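Local coordinates for phosphate transporter (PDB 6L85), which probably carries inorganic phosphate across the membrane together with sodium ions, as a bacterial relative of the human SLC20 phosphate carriers, at residues B[63-73]-B[125-135]; B[76-87]-B[265-276]. All coordinates share one frame; numbering follows the deposited sequence.

Contact 1: residues B[63-73]-B[125-135]; sequences TIVKGIVEVEK and NGVNWKTFLFI
N128, just before helix 129-162, reaches into the turn that follows helix 58-66, and its side chain can be followed outward atom by atom. CB lies 3.5 Å from OE1 of E70 and close to the I68 carbonyl. CG is anti to the backbone N (chi1 -179°), which carries the amide past G67. From there ND2 donates to K66 O at 3.1 Å, a bent bond (141° at the hydrogen) with the acceptor near the amide plane. OD1 turns back to its own helix and takes a weak but straight bond from T131 N, making N128 the N-cap. Replacing N128 with an alanine is likely to leave K66 O without this donor and the first turn of helix 129-162 without its side-chain cap. The backbones meet in a single beta bridge, V69 with V127, an isolated pairing in a mostly helical membrane protein: N128 N donates to I68 O at 2.7 Å and E70 N to G126 O at 3.0 Å. The E70 carboxylate crosses the N128 amide with the planes 39° apart. A CB on G67 would press on T131 CG2 and clash with T63 O, and G67 O already lies 3.3 Å from T131 CG2. Further along, CG2 of T63 meets CD1 of I135 tip to tip at 3.9 Å, while T63 OG1 bonds to G341 O.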
loop_
_atom_site.group_PDB
_atom_site.type_symbol
_atom_site.label_atom_id
_atom_site.label_comp_id
_atom_site.label_asym_id
_atom_site.label_seq_id
_atom_site.Cartn_x
_atom_site.Cartn_y
_atom_site.Cartn_z
ATOM N N THR B 63 0.505 -5.568 24.130
ATOM C CA THR B 63 0.817 -6.714 24.982
ATOM C C THR B 63 2.188 -6.563 25.619
ATOM O O THR B 63 2.367 -6.853 26.804
ATOM C CB THR B 63 0.739 -8.002 24.178
ATOM O OG1 THR B 63 -0.554 -8.089 23.574
ATOM C CG2 THR B 63 0.968 -9.228 25.091
ATOM N N ILE B 64 3.171 -6.102 24.852
ATOM C CA ILE B 64 4.478 -5.847 25.455
ATOM C C ILE B 64 4.354 -4.816 26.578
ATOM O O ILE B 64 5.036 -4.914 27.607
ATOM C CB ILE B 64 5.500 -5.410 24.385
ATOM C CG1 ILE B 64 5.721 -6.543 23.378
ATOM C CG2 ILE B 64 6.830 -4.982 25.023
ATOM C CD1 ILE B 64 6.224 -7.845 23.976
ATOM N N VAL B 65 3.475 -3.819 26.413
ATOM C CA VAL B 65 3.394 -2.784 27.442
ATOM C C VAL B 65 2.777 -3.338 28.738
ATOM O O VAL B 65 3.279 -3.061 29.835
ATOM C CB VAL B 65 2.643 -1.544 26.918
ATOM C CG1 VAL B 65 2.256 -0.627 28.071
ATOM C CG2 VAL B 65 3.532 -0.765 25.928
ATOM N N LYS B 66 1.713 -4.147 28.656
ATOM C CA LYS B 66 1.134 -4.596 29.926
ATOM C C LYS B 66 0.874 -6.100 30.037
ATOM O O LYS B 66 0.081 -6.513 30.890
ATOM C CB LYS B 66 -0.160 -3.833 30.220
ATOM C CG LYS B 66 -1.230 -3.954 29.162
ATOM C CD LYS B 66 -2.504 -3.256 29.639
ATOM C CE LYS B 66 -2.177 -1.989 30.430
ATOM N NZ LYS B 66 -3.304 -1.559 31.310
ATOM N N GLY B 67 1.558 -6.941 29.269
ATOM C CA GLY B 67 1.276 -8.369 29.330
ATOM C C GLY B 67 2.360 -9.194 29.994
ATOM O O GLY B 67 2.171 -10.390 30.248
ATOM N N ILE B 68 3.498 -8.568 30.294
ATOM C CA ILE B 68 4.634 -9.245 30.923
ATOM C C ILE B 68 4.837 -8.763 32.351
ATOM O O ILE B 68 4.858 -9.562 33.288
ATOM C CB ILE B 68 5.924 -9.061 30.092
ATOM C CG1 ILE B 68 5.624 -9.177 28.603
ATOM C CG2 ILE B 68 7.002 -10.066 30.539
ATOM C CD1 ILE B 68 6.782 -8.724 27.747
ATOM N N VAL B 69 5.047 -7.468 32.529
ATOM C CA VAL B 69 5.165 -6.871 33.852
ATOM C C VAL B 69 3.767 -6.573 34.365
ATOM O O VAL B 69 2.880 -6.186 33.595
ATOM C CB VAL B 69 6.035 -5.602 33.795
ATOM C CG1 VAL B 69 6.163 -4.957 35.162
ATOM C CG2 VAL B 69 7.406 -5.941 33.253
ATOM N N GLU B 70 3.546 -6.809 35.658
ATOM C CA GLU B 70 2.282 -6.457 36.298
ATOM C C GLU B 70 2.333 -4.956 36.571
ATOM O O GLU B 70 2.877 -4.511 37.586
ATOM C CB GLU B 70 2.063 -7.269 37.572
ATOM C CG GLU B 70 0.614 -7.316 38.019
ATOM C CD GLU B 70 -0.297 -7.943 36.990
ATOM O OE1 GLU B 70 -0.303 -9.192 36.886
ATOM O OE2 GLU B 70 -1.004 -7.188 36.283
ATOM N N VAL B 71 1.757 -4.181 35.649
ATOM C CA VAL B 71 1.961 -2.734 35.623
ATOM C C VAL B 71 1.430 -2.073 36.899
ATOM O O VAL B 71 2.095 -1.212 37.487
ATOM C CB VAL B 71 1.333 -2.163 34.332
ATOM C CG1 VAL B 71 0.941 -0.703 34.481
ATOM C CG2 VAL B 71 2.306 -2.370 33.133
ATOM N N GLU B 72 0.267 -2.503 37.385
ATOM C CA GLU B 72 -0.289 -1.927 38.609
ATOM C C GLU B 72 0.544 -2.183 39.866
ATOM O O GLU B 72 0.225 -1.605 40.907
ATOM C CB GLU B 72 -1.706 -2.448 38.841
ATOM C CG GLU B 72 -2.696 -2.008 37.781
ATOM C CD GLU B 72 -3.922 -2.904 37.730
ATOM O OE1 GLU B 72 -4.389 -3.218 36.610
ATOM O OE2 GLU B 72 -4.419 -3.292 38.813
ATOM N N LYS B 73 1.593 -3.010 39.816
ATOM C CA LYS B 73 2.409 -3.265 41.004
ATOM C C LYS B 73 3.738 -2.544 40.977
ATOM O O LYS B 73 4.486 -2.616 41.958
ATOM C CB LYS B 73 2.700 -4.760 41.183
ATOM C CG LYS B 73 1.557 -5.667 40.818
ATOM C CD LYS B 73 0.843 -6.196 42.028
ATOM C CE LYS B 73 -0.301 -7.096 41.593
ATOM N NZ LYS B 73 -1.190 -7.434 42.745
ATOM N N ASN B 125 5.493 -11.265 42.143
ATOM C CA ASN B 125 4.275 -10.517 41.861
ATOM C C ASN B 125 4.469 -9.455 40.789
ATOM O O ASN B 125 3.474 -8.924 40.283
ATOM C CB ASN B 125 3.746 -9.854 43.136
ATOM C CG ASN B 125 2.846 -10.780 43.941
ATOM O OD1 ASN B 125 2.462 -11.858 43.475
ATOM N ND2 ASN B 125 2.506 -10.367 45.153
ATOM N N GLY B 126 5.715 -9.123 40.450
ATOM C CA GLY B 126 6.012 -8.167 39.397
ATOM C C GLY B 126 5.801 -8.674 37.987
ATOM O O GLY B 126 5.940 -7.896 37.040
ATOM N N VAL B 127 5.461 -9.949 37.816
ATOM C CA VAL B 127 5.250 -10.546 36.504
ATOM C C VAL B 127 3.771 -10.877 36.351
ATOM O O VAL B 127 3.168 -11.471 37.247
ATOM C CB VAL B 127 6.124 -11.799 36.314
ATOM C CG1 VAL B 127 5.649 -12.602 35.101
ATOM C CG2 VAL B 127 7.591 -11.393 36.167
ATOM N N ASN B 128 3.190 -10.483 35.214
ATOM C CA ASN B 128 1.794 -10.772 34.871
ATOM C C ASN B 128 1.701 -12.226 34.388
ATOM O O ASN B 128 1.664 -12.517 33.186
ATOM C CB ASN B 128 1.319 -9.767 33.820
ATOM C CG ASN B 128 -0.137 -9.957 33.408
ATOM O OD1 ASN B 128 -0.758 -10.984 33.691
ATOM N ND2 ASN B 128 -0.683 -8.958 32.713
ATOM N N TRP B 129 1.623 -13.158 35.360
ATOM C CA TRP B 129 1.738 -14.591 35.058
ATOM C C TRP B 129 0.583 -15.108 34.203
ATOM O O TRP B 129 0.792 -15.977 33.352
ATOM C CB TRP B 129 1.852 -15.412 36.355
ATOM C CG TRP B 129 3.133 -15.148 37.114
ATOM C CD1 TRP B 129 3.269 -14.449 38.290
ATOM C CD2 TRP B 129 4.458 -15.553 36.735
ATOM N NE1 TRP B 129 4.599 -14.399 38.658
ATOM C CE2 TRP B 129 5.346 -15.060 37.717
ATOM C CE3 TRP B 129 4.980 -16.269 35.651
ATOM C CZ2 TRP B 129 6.724 -15.274 37.654
ATOM C CZ3 TRP B 129 6.350 -16.478 35.588
ATOM C CH2 TRP B 129 7.207 -15.988 36.586
ATOM N N LYS B 130 -0.631 -14.599 34.398
ATOM C CA LYS B 130 -1.755 -15.050 33.577
ATOM C C LYS B 130 -1.465 -14.860 32.089
ATOM O O LYS B 130 -1.568 -15.805 31.296
ATOM C CB LYS B 130 -3.026 -14.298 33.980
ATOM C CG LYS B 130 -4.141 -14.298 32.946
ATOM C CD LYS B 130 -5.019 -15.524 33.074
ATOM C CE LYS B 130 -6.409 -15.286 32.492
ATOM N NZ LYS B 130 -7.335 -16.413 32.837
ATOM N N THR B 131 -1.077 -13.638 31.694
ATOM C CA THR B 131 -0.819 -13.361 30.283
ATOM C C THR B 131 0.491 -13.989 29.825
ATOM O O THR B 131 0.557 -14.580 28.735
ATOM C CB THR B 131 -0.816 -11.852 30.043
ATOM O OG1 THR B 131 -2.137 -11.351 30.264
ATOM C CG2 THR B 131 -0.406 -11.531 28.602
ATOM N N PHE B 132 1.543 -13.865 30.644
ATOM C CA PHE B 132 2.823 -14.456 30.284
ATOM C C PHE B 132 2.673 -15.939 29.970
ATOM O O PHE B 132 3.374 -16.469 29.094
ATOM C CB PHE B 132 3.835 -14.233 31.410
ATOM C CG PHE B 132 5.154 -14.887 31.166
ATOM C CD1 PHE B 132 5.996 -14.424 30.166
ATOM C CD2 PHE B 132 5.547 -15.978 31.915
ATOM C CE1 PHE B 132 7.216 -15.033 29.926
ATOM C CE2 PHE B 132 6.763 -16.592 31.679
ATOM C CZ PHE B 132 7.600 -16.115 30.678
ATOM N N LEU B 133 1.729 -16.610 30.641
ATOM C CA LEU B 133 1.484 -18.026 30.393
ATOM C C LEU B 133 0.975 -18.264 28.979
ATOM O O LEU B 133 1.421 -19.194 28.295
ATOM C CB LEU B 133 0.473 -18.562 31.403
ATOM C CG LEU B 133 0.543 -20.067 31.595
ATOM C CD1 LEU B 133 1.550 -20.358 32.702
ATOM C CD2 LEU B 133 -0.839 -20.624 31.925
ATOM N N PHE B 134 -0.015 -17.476 28.552
ATOM C CA PHE B 134 -0.529 -17.598 27.193
ATOM C C PHE B 134 0.533 -17.237 26.164
ATOM O O PHE B 134 0.561 -17.819 25.076
ATOM C CB PHE B 134 -1.765 -16.723 27.026
ATOM C CG PHE B 134 -2.971 -17.266 27.722
ATOM C CD1 PHE B 134 -3.501 -18.483 27.347
ATOM C CD2 PHE B 134 -3.567 -16.571 28.763
ATOM C CE1 PHE B 134 -4.610 -18.998 27.987
ATOM C CE2 PHE B 134 -4.680 -17.078 29.405
ATOM C CZ PHE B 134 -5.200 -18.296 29.021
ATOM N N ILE B 135 1.440 -16.323 26.515
ATOM C CA ILE B 135 2.529 -15.972 25.607
ATOM C C ILE B 135 3.476 -17.168 25.425
ATOM O O ILE B 135 3.842 -17.523 24.290
ATOM C CB ILE B 135 3.254 -14.706 26.117
ATOM C CG1 ILE B 135 2.320 -13.481 26.035
ATOM C CG2 ILE B 135 4.564 -14.463 25.355
ATOM C CD1 ILE B 135 2.839 -12.217 26.768
#

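Contact 2: residues B[76-87]-B[265-276]; sequences PVELMYGALSAL and PVAAVMIVASTG
Segments 76-87 and 265-275, of helices 76-99 and 260-275, run nearly antiparallel, at 156° between their N-to-C directions, with their axes 8.6 Å apart at closest approach. This is helix-helix packing of a polytopic membrane transporter, held by apolar side chains, and V272 supplies a knob-into-hole contact: its side chain sits among P76, V77, L79 and M80. With CG1 of V272 anti to the backbone N (chi1 173°), that methyl lies 3.6 Å from P76 CB, while CG2 turns to CD2 of L79. M80 comes to the same knob from another direction. Its chain is extended through chi2 and bends at chi3 (-72°), bringing the terminal methyl CE onto the backbone of the opposite helix, 3.5 Å from V269 O and beside A273 N. CE also touches V272 CG1 at 3.6 Å and the CB of A273, so one methyl meets V269, V272 and A273.

Midway, the small side chain of A83 lets the backbones approach, the CA atoms of A83 and P265 being 4.8 Å apart. Its CB rests 3.5 Å from P265 O and also packs on CG2 of V269. That same valine methyl is met by CD2 of L84, whose side chain crosses V269 at about a right angle. I3 and A7 of helix 2-32 lie against L84 and V269 respectively. At P265, where helix 260-275 is kinked, the branched end of L87 lies against the proline ring: CG is 3.6 Å from P265 CB, CD2 reaches both CB and CG of the ring, and CD1 touches P265 CB as well as V266 CG2, the latter at 4.0 Å.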
loop_
_atom_site.group_PDB
_atom_site.type_symbol
_atom_site.label_atom_id
_atom_site.label_comp_id
_atom_site.label_asym_id
_atom_site.label_seq_id
_atom_site.Cartn_x
_atom_site.Cartn_y
_atom_site.Cartn_z
ATOM N N PRO B 76 5.184 3.930 38.282
ATOM C CA PRO B 76 5.475 4.362 36.900
ATOM C C PRO B 76 6.929 4.720 36.631
ATOM O O PRO B 76 7.475 4.275 35.615
ATOM C CB PRO B 76 4.534 5.555 36.728
ATOM C CG PRO B 76 3.302 5.123 37.503
ATOM C CD PRO B 76 3.824 4.315 38.697
ATOM N N VAL B 77 7.590 5.458 37.519
ATOM C CA VAL B 77 8.986 5.820 37.271
ATOM C C VAL B 77 9.841 4.567 37.095
ATOM O O VAL B 77 10.741 4.510 36.235
ATOM C CB VAL B 77 9.512 6.718 38.409
ATOM C CG1 VAL B 77 9.431 5.995 39.763
ATOM C CG2 VAL B 77 10.933 7.182 38.119
ATOM N N GLU B 78 9.556 3.532 37.892
ATOM C CA GLU B 78 10.333 2.309 37.811
ATOM C C GLU B 78 10.014 1.552 36.528
ATOM O O GLU B 78 10.903 0.941 35.943
ATOM C CB GLU B 78 10.086 1.431 39.047
ATOM C CG GLU B 78 10.505 2.067 40.406
ATOM C CD GLU B 78 11.886 2.743 40.389
ATOM O OE1 GLU B 78 12.810 2.270 39.683
ATOM O OE2 GLU B 78 12.049 3.759 41.101
ATOM N N LEU B 79 8.747 1.566 36.097
ATOM C CA LEU B 79 8.386 0.990 34.811
ATOM C C LEU B 79 9.193 1.627 33.696
ATOM O O LEU B 79 9.655 0.945 32.777
ATOM C CB LEU B 79 6.891 1.181 34.548
ATOM C CG LEU B 79 6.501 0.780 33.127
ATOM C CD1 LEU B 79 6.804 -0.698 32.916
ATOM C CD2 LEU B 79 5.054 1.068 32.849
ATOM N N MET B 80 9.395 2.935 33.786
ATOM C CA MET B 80 10.146 3.649 32.770
ATOM C C MET B 80 11.613 3.192 32.752
ATOM O O MET B 80 12.170 2.845 31.689
ATOM C CB MET B 80 9.936 5.153 33.036
ATOM C CG MET B 80 11.029 6.134 32.739
ATOM S SD MET B 80 10.427 7.762 33.315
ATOM C CE MET B 80 9.187 8.104 32.071
ATOM N N TYR B 81 12.232 3.092 33.934
ATOM C CA TYR B 81 13.614 2.599 33.964
ATOM C C TYR B 81 13.707 1.106 33.607
ATOM O O TYR B 81 14.693 0.671 33.007
ATOM C CB TYR B 81 14.244 2.884 35.330
ATOM C CG TYR B 81 14.474 4.366 35.575
ATOM C CD1 TYR B 81 15.111 5.147 34.624
ATOM C CD2 TYR B 81 14.032 4.981 36.741
ATOM C CE1 TYR B 81 15.311 6.500 34.823
ATOM C CE2 TYR B 81 14.231 6.336 36.953
ATOM C CZ TYR B 81 14.871 7.089 35.985
ATOM O OH TYR B 81 15.086 8.441 36.169
ATOM N N GLY B 82 12.685 0.314 33.926
ATOM C CA GLY B 82 12.699 -1.084 33.542
ATOM C C GLY B 82 12.600 -1.278 32.040
ATOM O O GLY B 82 13.277 -2.144 31.471
ATOM N N ALA B 83 11.733 -0.497 31.382
ATOM C CA ALA B 83 11.627 -0.563 29.929
ATOM C C ALA B 83 12.973 -0.264 29.293
ATOM O O ALA B 83 13.443 -1.008 28.419
ATOM C CB ALA B 83 10.553 0.412 29.434
ATOM N N LEU B 84 13.636 0.795 29.762
ATOM C CA LEU B 84 14.966 1.087 29.242
ATOM C C LEU B 84 15.937 -0.066 29.488
ATOM O O LEU B 84 16.720 -0.429 28.592
ATOM C CB LEU B 84 15.502 2.374 29.856
ATOM C CG LEU B 84 14.685 3.629 29.573
ATOM C CD1 LEU B 84 15.430 4.814 30.147
ATOM C CD2 LEU B 84 14.430 3.826 28.080
ATOM N N SER B 85 15.911 -0.646 30.696
ATOM C CA SER B 85 16.820 -1.746 31.025
ATOM C C SER B 85 16.614 -2.928 30.094
ATOM O O SER B 85 17.584 -3.513 29.597
ATOM C CB SER B 85 16.625 -2.180 32.484
ATOM O OG SER B 85 17.112 -1.175 33.367
ATOM N N ALA B 86 15.353 -3.287 29.849
ATOM C CA ALA B 86 15.029 -4.367 28.926
ATOM C C ALA B 86 15.547 -4.071 27.516
ATOM O O ALA B 86 16.108 -4.956 26.855
ATOM C CB ALA B 86 13.516 -4.599 28.917
ATOM N N LEU B 87 15.346 -2.840 27.031
ATOM C CA LEU B 87 15.845 -2.484 25.697
ATOM C C LEU B 87 17.359 -2.649 25.623
ATOM O O LEU B 87 17.880 -3.266 24.687
ATOM C CB LEU B 87 15.454 -1.041 25.326
ATOM C CG LEU B 87 14.013 -0.706 24.883
ATOM C CD1 LEU B 87 13.800 0.797 24.810
ATOM C CD2 LEU B 87 13.615 -1.352 23.537
ATOM N N PRO B 265 8.362 -1.063 24.709
ATOM C CA PRO B 265 9.125 -0.403 25.788
ATOM C C PRO B 265 9.185 1.101 25.633
ATOM O O PRO B 265 8.999 1.836 26.621
ATOM C CB PRO B 265 10.512 -1.066 25.693
ATOM C CG PRO B 265 10.224 -2.439 25.108
ATOM C CD PRO B 265 9.137 -2.156 24.078
ATOM N N VAL B 266 9.399 1.585 24.400
ATOM C CA VAL B 266 9.433 3.029 24.165
ATOM C C VAL B 266 8.081 3.653 24.501
ATOM O O VAL B 266 8.014 4.718 25.121
ATOM C CB VAL B 266 9.854 3.346 22.713
ATOM C CG1 VAL B 266 9.688 4.866 22.417
ATOM C CG2 VAL B 266 11.277 2.900 22.443
ATOM N N ALA B 267 6.988 3.029 24.052
ATOM C CA ALA B 267 5.657 3.538 24.383
ATOM C C ALA B 267 5.444 3.606 25.893
ATOM O O ALA B 267 4.817 4.545 26.398
ATOM C CB ALA B 267 4.568 2.659 23.763
ATOM N N ALA B 268 5.927 2.608 26.631
ATOM C CA ALA B 268 5.739 2.647 28.075
ATOM C C ALA B 268 6.451 3.858 28.665
ATOM O O ALA B 268 5.905 4.553 29.541
ATOM C CB ALA B 268 6.219 1.341 28.718
ATOM N N VAL B 269 7.658 4.147 28.168
ATOM C CA VAL B 269 8.371 5.337 28.651
ATOM C C VAL B 269 7.618 6.619 28.286
ATOM O O VAL B 269 7.468 7.529 29.116
ATOM C CB VAL B 269 9.808 5.362 28.110
ATOM C CG1 VAL B 269 10.491 6.639 28.522
ATOM C CG2 VAL B 269 10.586 4.126 28.612
ATOM N N MET B 270 7.138 6.712 27.038
ATOM C CA MET B 270 6.374 7.887 26.620
ATOM C C MET B 270 5.098 8.050 27.447
ATOM O O MET B 270 4.730 9.166 27.817
ATOM C CB MET B 270 6.030 7.796 25.132
ATOM C CG MET B 270 7.275 7.802 24.226
ATOM S SD MET B 270 6.843 7.586 22.491
ATOM C CE MET B 270 5.856 9.081 22.278
ATOM N N ILE B 271 4.392 6.950 27.710
ATOM C CA ILE B 271 3.143 7.029 28.446
ATOM C C ILE B 271 3.408 7.491 29.867
ATOM O O ILE B 271 2.661 8.316 30.402
ATOM C CB ILE B 271 2.398 5.684 28.407
ATOM C CG1 ILE B 271 1.844 5.414 27.009
ATOM C CG2 ILE B 271 1.236 5.692 29.365
ATOM C CD1 ILE B 271 1.462 3.949 26.784
ATOM N N VAL B 272 4.490 7.011 30.495
ATOM C CA VAL B 272 4.762 7.472 31.856
ATOM C C VAL B 272 5.160 8.955 31.853
ATOM O O VAL B 272 4.632 9.750 32.646
ATOM C CB VAL B 272 5.807 6.572 32.553
ATOM C CG1 VAL B 272 6.217 7.148 33.914
ATOM C CG2 VAL B 272 5.240 5.166 32.784
ATOM N N ALA B 273 6.055 9.364 30.935
ATOM C CA ALA B 273 6.445 10.778 30.863
ATOM C C ALA B 273 5.259 11.692 30.575
ATOM O O ALA B 273 5.216 12.829 31.059
ATOM C CB ALA B 273 7.515 10.998 29.789
ATOM N N SER B 274 4.291 11.221 29.799
ATOM C CA SER B 274 3.182 12.071 29.392
ATOM C C SER B 274 2.063 12.097 30.434
ATOM O O SER B 274 1.564 13.171 30.786
ATOM C CB SER B 274 2.664 11.598 28.031
ATOM O OG SER B 274 1.329 12.000 27.801
ATOM N N THR B 275 1.643 10.933 30.939
ATOM C CA THR B 275 0.508 10.883 31.847
ATOM C C THR B 275 0.809 10.313 33.218
ATOM O O THR B 275 0.008 10.531 34.123
ATOM C CB THR B 275 -0.659 10.085 31.236
ATOM O OG1 THR B 275 -0.179 8.874 30.643
ATOM C CG2 THR B 275 -1.364 10.929 30.169
ATOM N N GLY B 276 1.919 9.605 33.410
ATOM C CA GLY B 276 2.182 8.994 34.705
ATOM C C GLY B 276 1.688 7.563 34.818
ATOM O O GLY B 276 2.378 6.628 34.403
#

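In the fold
The two contacts, whose centres are 15 Å apart, alternate along the chain: residues 63-73 and 76-87 follow one another, and each then pairs with a later segment, 125-135 or 265-276. They also touch directly, since I64 CG2 packs 3.8 Å from P265 CD and V65 CG2 lies 4.2 Å from A267 CB. T63 of helix 58-66 meets I135 in contact 1, while I64 and V65 meet contact 2 near the kink at P265 of helix 260-275. Helix 106-121 borders both, with V111 against I68 and I110 against P265. Neither contact supplies a sodium ligand, yet the side chain of I135 is about 9 Å from a bound sodium ion and that of P265 about 11 Å from one.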